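Local atomic coordinates of beta-lactamase/D-alanine carboxypeptidase (Yersinia pestis, PDB entry 3OZH), a protein that probably acts as a serine beta-lactamase or D-alanine carboxypeptidase, hydrolysing beta-lactam rings or removing terminal D-alanine from cell-wall peptides. Residues D32-V37 against L244-S249; D295-M300 against A314-K319. All coordinates share one frame; numbering follows the deposited sequence.

How the contacts relate
Both contacts lie towards one end of the antiparallel sheet strands, on the same side of the chain's centre, with their own centres about 15 Å apart. Contact 1 comes first along the chain and closes before contact 2 opens; it sets the turn between strands 25-32 and 35-42 against the loop that follows helix 233-241. Contact 2 pairs the open end of the hairpin of strands 299-306 and 309-316. They meet where Leu244 CD2 packs 4.1 Å from Met315 SE. Strand 299-306 carries a KTG sequence, probably the active-site motif of this penicillin-recognising family; contact 2 lies at the start of that strand, whereas contact 1 is a surface contact.

Contact 1: residues D32-V37 against L244-S249; sequences DNNQVV and LASDNS
Asn33 and Ser246 bring the two backbones closest, with CA atoms 4.9 Å apart. On one side the chain reverses in a type II' turn from Asp32 to Gln35, closed by backbone bonds in both directions between these two residues. On the other, residues 246-249 form a second tight turn, held by reciprocal backbone bonds and by the Ser246 and Ser249 hydroxyls. The backbones do not pair directly at this point; instead a water gives one hydrogen bond to Asn33 O and another to Ala245 O, each 2.8 Å from its oxygen.

The direct grip belongs to Asn34 and Asp247. The side-chain oxygen Asn34 OD1 accepts the backbone N-H of Asp247 at 2.7 Å, in the plane of the amide and nearly straight at 162° about the hydrogen. Asn34 ND2 reaches Asp247 OD1, also at 2.7 Å, but this bond is weak, bent to 133° at the hydrogen; the amide and carboxylate planes are well out of parallel. With its CG lying beside its own backbone N (chi1 -83°), Asp247 keeps its carboxylate near the N-H that Asn34 takes up, and the amide engages both groups. A second water donates to Asn34 OD1 and links it to Ser246 OG, while Ser246 CB rests 3.6 Å from Asn33 O.

This polar contact lies at the surface and joins the hairpin of strands 25-32 and 35-42, at the sheet's edge, to the loop between helices 233-241 and 255-258. Asn320, just before strand 321-328, bonds to both the Asn33 backbone and Ala245 N, and Leu244 packs inward on Ile31.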
loop_
_atom_site.group_PDB
_atom_site.type_symbol
_atom_site.label_atom_id
_atom_site.label_comp_id
_atom_site.label_asym_id
_atom_site.label_seq_id
_atom_site.Cartn_x
_atom_site.Cartn_y
_atom_site.Cartn_z
ATOM N N ASP A 32 -19.219 -0.281 4.763
ATOM C CA ASP A 32 -20.021 -1.501 4.878
ATOM C C ASP A 32 -21.267 -1.360 4.001
ATOM O O ASP A 32 -22.302 -0.810 4.434
ATOM C CB ASP A 32 -20.428 -1.744 6.338
ATOM C CG ASP A 32 -21.161 -3.070 6.542
ATOM O OD1 ASP A 32 -21.737 -3.623 5.575
ATOM O OD2 ASP A 32 -21.170 -3.568 7.691
ATOM N N ASN A 33 -21.174 -1.863 2.775
ATOM C CA ASN A 33 -22.261 -1.700 1.793
ATOM C C ASN A 33 -22.627 -0.204 1.614
ATOM O O ASN A 33 -21.806 0.571 1.106
ATOM C CB ASN A 33 -23.475 -2.564 2.175
ATOM C CG ASN A 33 -23.161 -4.065 2.179
ATOM O OD1 ASN A 33 -22.677 -4.616 3.179
ATOM N ND2 ASN A 33 -23.439 -4.736 1.059
ATOM N N ASN A 34 -23.841 0.207 2.018
ATOM C CA ASN A 34 -24.244 1.618 1.888
ATOM C C ASN A 34 -23.782 2.541 3.023
ATOM O O ASN A 34 -23.980 3.757 2.948
ATOM C CB ASN A 34 -25.771 1.764 1.774
ATOM C CG ASN A 34 -26.341 1.039 0.583
ATOM O OD1 ASN A 34 -25.876 1.189 -0.556
ATOM N ND2 ASN A 34 -27.358 0.229 0.843
ATOM N N GLN A 35 -23.213 1.970 4.080
ATOM C CA GLN A 35 -22.837 2.746 5.272
ATOM C C GLN A 35 -21.374 3.139 5.213
ATOM O O GLN A 35 -20.526 2.337 4.863
ATOM C CB GLN A 35 -23.059 1.931 6.556
ATOM C CG GLN A 35 -24.452 1.374 6.724
ATOM C CD GLN A 35 -25.520 2.431 6.564
ATOM O OE1 GLN A 35 -26.410 2.305 5.720
ATOM N NE2 GLN A 35 -25.437 3.487 7.371
ATOM N N VAL A 36 -21.082 4.386 5.536
ATOM C CA VAL A 36 -19.703 4.795 5.722
ATOM C C VAL A 36 -19.597 5.300 7.137
ATOM O O VAL A 36 -20.423 6.097 7.572
ATOM C CB VAL A 36 -19.320 5.936 4.777
ATOM C CG1 VAL A 36 -17.896 6.378 5.066
ATOM C CG2 VAL A 36 -19.501 5.510 3.324
ATOM N N VAL A 37 -18.605 4.826 7.879
ATOM C CA VAL A 37 -18.434 5.286 9.249
ATOM C C VAL A 37 -17.021 5.781 9.405
ATOM O O VAL A 37 -16.062 5.079 9.060
ATOM C CB VAL A 37 -18.690 4.159 10.264
ATOM C CG1 VAL A 37 -18.468 4.669 11.697
ATOM C CG2 VAL A 37 -20.084 3.613 10.086
ATOM N N LEU A 244 -15.697 -1.920 -3.749
ATOM C CA LEU A 244 -16.850 -2.388 -2.976
ATOM C C LEU A 244 -18.171 -1.939 -3.590
ATOM O O LEU A 244 -18.351 -0.759 -3.886
ATOM C CB LEU A 244 -16.759 -1.866 -1.530
ATOM C CG LEU A 244 -15.459 -2.164 -0.761
ATOM C CD1 LEU A 244 -15.449 -1.444 0.606
ATOM C CD2 LEU A 244 -15.251 -3.682 -0.572
ATOM N N ALA A 245 -19.105 -2.866 -3.764
ATOM C CA ALA A 245 -20.412 -2.496 -4.327
ATOM C C ALA A 245 -21.276 -1.787 -3.279
ATOM O O ALA A 245 -21.139 -2.016 -2.072
ATOM C CB ALA A 245 -21.132 -3.728 -4.868
ATOM N N SER A 246 -22.159 -0.911 -3.733
ATOM C CA SER A 246 -23.199 -0.379 -2.858
ATOM C C SER A 246 -24.460 -0.313 -3.683
ATOM O O SER A 246 -24.431 -0.636 -4.874
ATOM C CB SER A 246 -22.848 1.013 -2.339
ATOM O OG SER A 246 -22.923 1.965 -3.383
ATOM N N ASP A 247 -25.559 0.113 -3.064
ATOM C CA ASP A 247 -26.834 0.147 -3.765
ATOM C C ASP A 247 -26.704 0.967 -5.038
ATOM O O ASP A 247 -27.336 0.658 -6.048
ATOM C CB ASP A 247 -27.945 0.708 -2.871
ATOM C CG ASP A 247 -28.533 -0.345 -1.944
ATOM O OD1 ASP A 247 -29.313 0.023 -1.041
ATOM O OD2 ASP A 247 -28.222 -1.547 -2.118
ATOM N N ASN A 248 -25.865 1.997 -4.994
ATOM C CA ASN A 248 -25.724 2.910 -6.123
ATOM C C ASN A 248 -24.483 2.725 -6.982
ATOM O O ASN A 248 -24.354 3.348 -8.042
ATOM C CB ASN A 248 -25.784 4.365 -5.637
ATOM C CG ASN A 248 -27.167 4.759 -5.147
ATOM O OD1 ASN A 248 -28.149 4.053 -5.391
ATOM N ND2 ASN A 248 -27.253 5.893 -4.455
ATOM N N SER A 249 -23.557 1.878 -6.547
ATOM C CA SER A 249 -22.305 1.747 -7.281
ATOM C C SER A 249 -21.860 0.286 -7.412
ATOM O O SER A 249 -22.150 -0.533 -6.539
ATOM C CB SER A 249 -21.233 2.589 -6.582
ATOM O OG SER A 249 -21.172 2.289 -5.186
HETATM O O HOH W 1 -19.630 -0.246 -0.431
HETATM O O HOH W 2 -24.935 3.791 -1.923
#

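Contact 2: residues D295-M300 against A314-K319; sequences DLPGIM and AMVPEK
Met300 and Met315, both selenomethionines, form an antiparallel hydrogen-bonded pair that is the tight part of this contact. Met300 N gives its hydrogen to Met315 O at 2.9 Å and an almost straight 168°, and Met315 N returns a bond to Met300 O at 2.8 Å. That second carbonyl also receives a CA-H contact from Ala314. On the face carrying the two selenomethionines, Met300 CB meets Met315 CG at 4.1 Å. Beyond this point Met300 folds away, bent at chi2 and chi3, while its CG still touches Pro317 CD. On the other face apolar side chains meet: Ile299 CG2, anti to the backbone N, is carried to within 3.9 Å of Ala314 CB, and Ile299 CG1 lies alongside Val316 CG2.

Outward from the pair the segments part, their touching portions running at 96° to each other. Here contacts become sparser. Val316 CG2 reaches across to Pro297 CG at 4.1 Å, the two side chains crossing at about a right angle, and the same methyl lies 3.6 Å from Gly298 O. This carbonyl makes no bond to the facing strand; a water donates to it and to Glu318 OE2, with 2.7 Å between the water oxygen and OE2, so one water bridges the two segments here. Glu318 belongs to a 3-10 turn in which Lys319 N bonds back to Val316 O.

The pair sits at the open end of the hairpin 299-306 and 309-316, flanked in the sheet by strands 288-290 and 321-328. Helix 335-350 covers Pro297, Ile299 and Val316 through Asn343, Val346 and Ala347, whereas Trp287 and Gln259 lie against the selenomethionines.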
loop_
_atom_site.group_PDB
_atom_site.type_symbol
_atom_site.label_atom_id
_atom_site.label_comp_id
_atom_site.label_asym_id
_atom_site.label_seq_id
_atom_site.Cartn_x
_atom_site.Cartn_y
_atom_site.Cartn_z
ATOM N N ASP A 295 -11.673 -17.363 14.218
ATOM C CA ASP A 295 -12.876 -16.541 14.140
ATOM C C ASP A 295 -12.743 -15.366 13.157
ATOM O O ASP A 295 -13.462 -14.376 13.262
ATOM C CB ASP A 295 -13.248 -16.072 15.542
ATOM C CG ASP A 295 -13.389 -17.243 16.512
ATOM O OD1 ASP A 295 -14.069 -18.229 16.138
ATOM O OD2 ASP A 295 -12.794 -17.198 17.620
ATOM N N LEU A 296 -11.830 -15.490 12.199
ATOM C CA LEU A 296 -11.632 -14.460 11.176
ATOM C C LEU A 296 -12.104 -14.894 9.769
ATOM O O LEU A 296 -11.948 -16.051 9.369
ATOM C CB LEU A 296 -10.164 -14.034 11.115
ATOM C CG LEU A 296 -9.515 -13.476 12.392
ATOM C CD1 LEU A 296 -8.055 -13.083 12.148
ATOM C CD2 LEU A 296 -10.306 -12.281 12.941
ATOM N N PRO A 297 -12.689 -13.957 9.009
ATOM C CA PRO A 297 -13.116 -14.289 7.643
ATOM C C PRO A 297 -11.901 -14.248 6.715
ATOM O O PRO A 297 -10.809 -13.888 7.173
ATOM C CB PRO A 297 -14.081 -13.151 7.310
ATOM C CG PRO A 297 -13.504 -11.973 8.043
ATOM C CD PRO A 297 -13.031 -12.565 9.367
ATOM N N GLY A 298 -12.073 -14.655 5.462
ATOM C CA GLY A 298 -11.029 -14.484 4.458
ATOM C C GLY A 298 -10.872 -12.999 4.158
ATOM O O GLY A 298 -11.838 -12.323 3.834
ATOM N N ILE A 299 -9.651 -12.497 4.273
ATOM C CA ILE A 299 -9.369 -11.069 4.193
ATOM C C ILE A 299 -8.298 -10.735 3.147
ATOM O O ILE A 299 -7.260 -11.405 3.086
ATOM C CB ILE A 299 -8.898 -10.561 5.598
ATOM C CG1 ILE A 299 -10.082 -10.587 6.582
ATOM C CG2 ILE A 299 -8.281 -9.166 5.508
ATOM C CD1 ILE A 299 -9.668 -10.439 8.081
HETATM N N MSE A 300 -8.565 -9.706 2.338
HETATM C CA MSE A 300 -7.593 -9.094 1.417
HETATM C C MSE A 300 -7.046 -7.860 2.129
HETATM O O MSE A 300 -7.820 -6.996 2.564
HETATM C CB MSE A 300 -8.279 -8.646 0.112
HETATM C CG MSE A 300 -8.802 -9.769 -0.762
HETATM SE SE MSE A 300 -7.222 -10.689 -1.574
HETATM C CE MSE A 300 -6.729 -9.312 -2.851
ATOM N N ALA A 314 -7.961 -3.545 5.210
ATOM C CA ALA A 314 -8.445 -4.917 5.218
ATOM C C ALA A 314 -9.843 -4.934 4.610
ATOM O O ALA A 314 -10.704 -4.115 4.983
ATOM C CB ALA A 314 -8.491 -5.442 6.645
HETATM N N MSE A 315 -10.106 -5.884 3.722
HETATM C CA MSE A 315 -11.443 -5.957 3.151
HETATM C C MSE A 315 -11.921 -7.364 2.812
HETATM O O MSE A 315 -11.118 -8.289 2.641
HETATM C CB MSE A 315 -11.576 -5.019 1.947
HETATM C CG MSE A 315 -10.701 -5.364 0.802
HETATM SE SE MSE A 315 -11.175 -4.321 -0.809
HETATM C CE MSE A 315 -10.444 -2.676 -0.334
ATOM N N VAL A 316 -13.248 -7.505 2.755
ATOM C CA VAL A 316 -13.917 -8.741 2.379
ATOM C C VAL A 316 -14.818 -8.317 1.216
ATOM O O VAL A 316 -16.002 -7.996 1.409
ATOM C CB VAL A 316 -14.725 -9.347 3.597
ATOM C CG1 VAL A 316 -15.373 -10.670 3.257
ATOM C CG2 VAL A 316 -13.825 -9.528 4.802
ATOM N N PRO A 317 -14.236 -8.234 0.007
ATOM C CA PRO A 317 -14.927 -7.700 -1.175
ATOM C C PRO A 317 -16.279 -8.348 -1.441
ATOM O O PRO A 317 -17.216 -7.616 -1.776
ATOM C CB PRO A 317 -13.949 -7.990 -2.326
ATOM C CG PRO A 317 -12.603 -7.983 -1.673
ATOM C CD PRO A 317 -12.829 -8.571 -0.287
ATOM N N GLU A 318 -16.413 -9.657 -1.251
ATOM C CA GLU A 318 -17.688 -10.303 -1.566
ATOM C C GLU A 318 -18.764 -9.846 -0.593
ATOM O O GLU A 318 -19.938 -10.103 -0.804
ATOM C CB GLU A 318 -17.608 -11.843 -1.550
ATOM C CG GLU A 318 -16.216 -12.421 -1.652
ATOM C CD GLU A 318 -15.405 -12.296 -0.348
ATOM O OE1 GLU A 318 -15.708 -13.029 0.629
ATOM O OE2 GLU A 318 -14.458 -11.475 -0.316
ATOM N N LYS A 319 -18.365 -9.189 0.492
ATOM C CA LYS A 319 -19.348 -8.717 1.466
ATOM C C LYS A 319 -19.431 -7.183 1.460
ATOM O O LYS A 319 -20.165 -6.592 2.265
ATOM C CB LYS A 319 -19.010 -9.224 2.879
ATOM C CG LYS A 319 -19.031 -10.739 3.049
ATOM C CD LYS A 319 -20.447 -11.241 3.138
ATOM C CE LYS A 319 -20.516 -12.553 3.904
ATOM N NZ LYS A 319 -19.870 -13.646 3.133
HETATM O O HOH W 3 -12.097 -11.825 1.031
#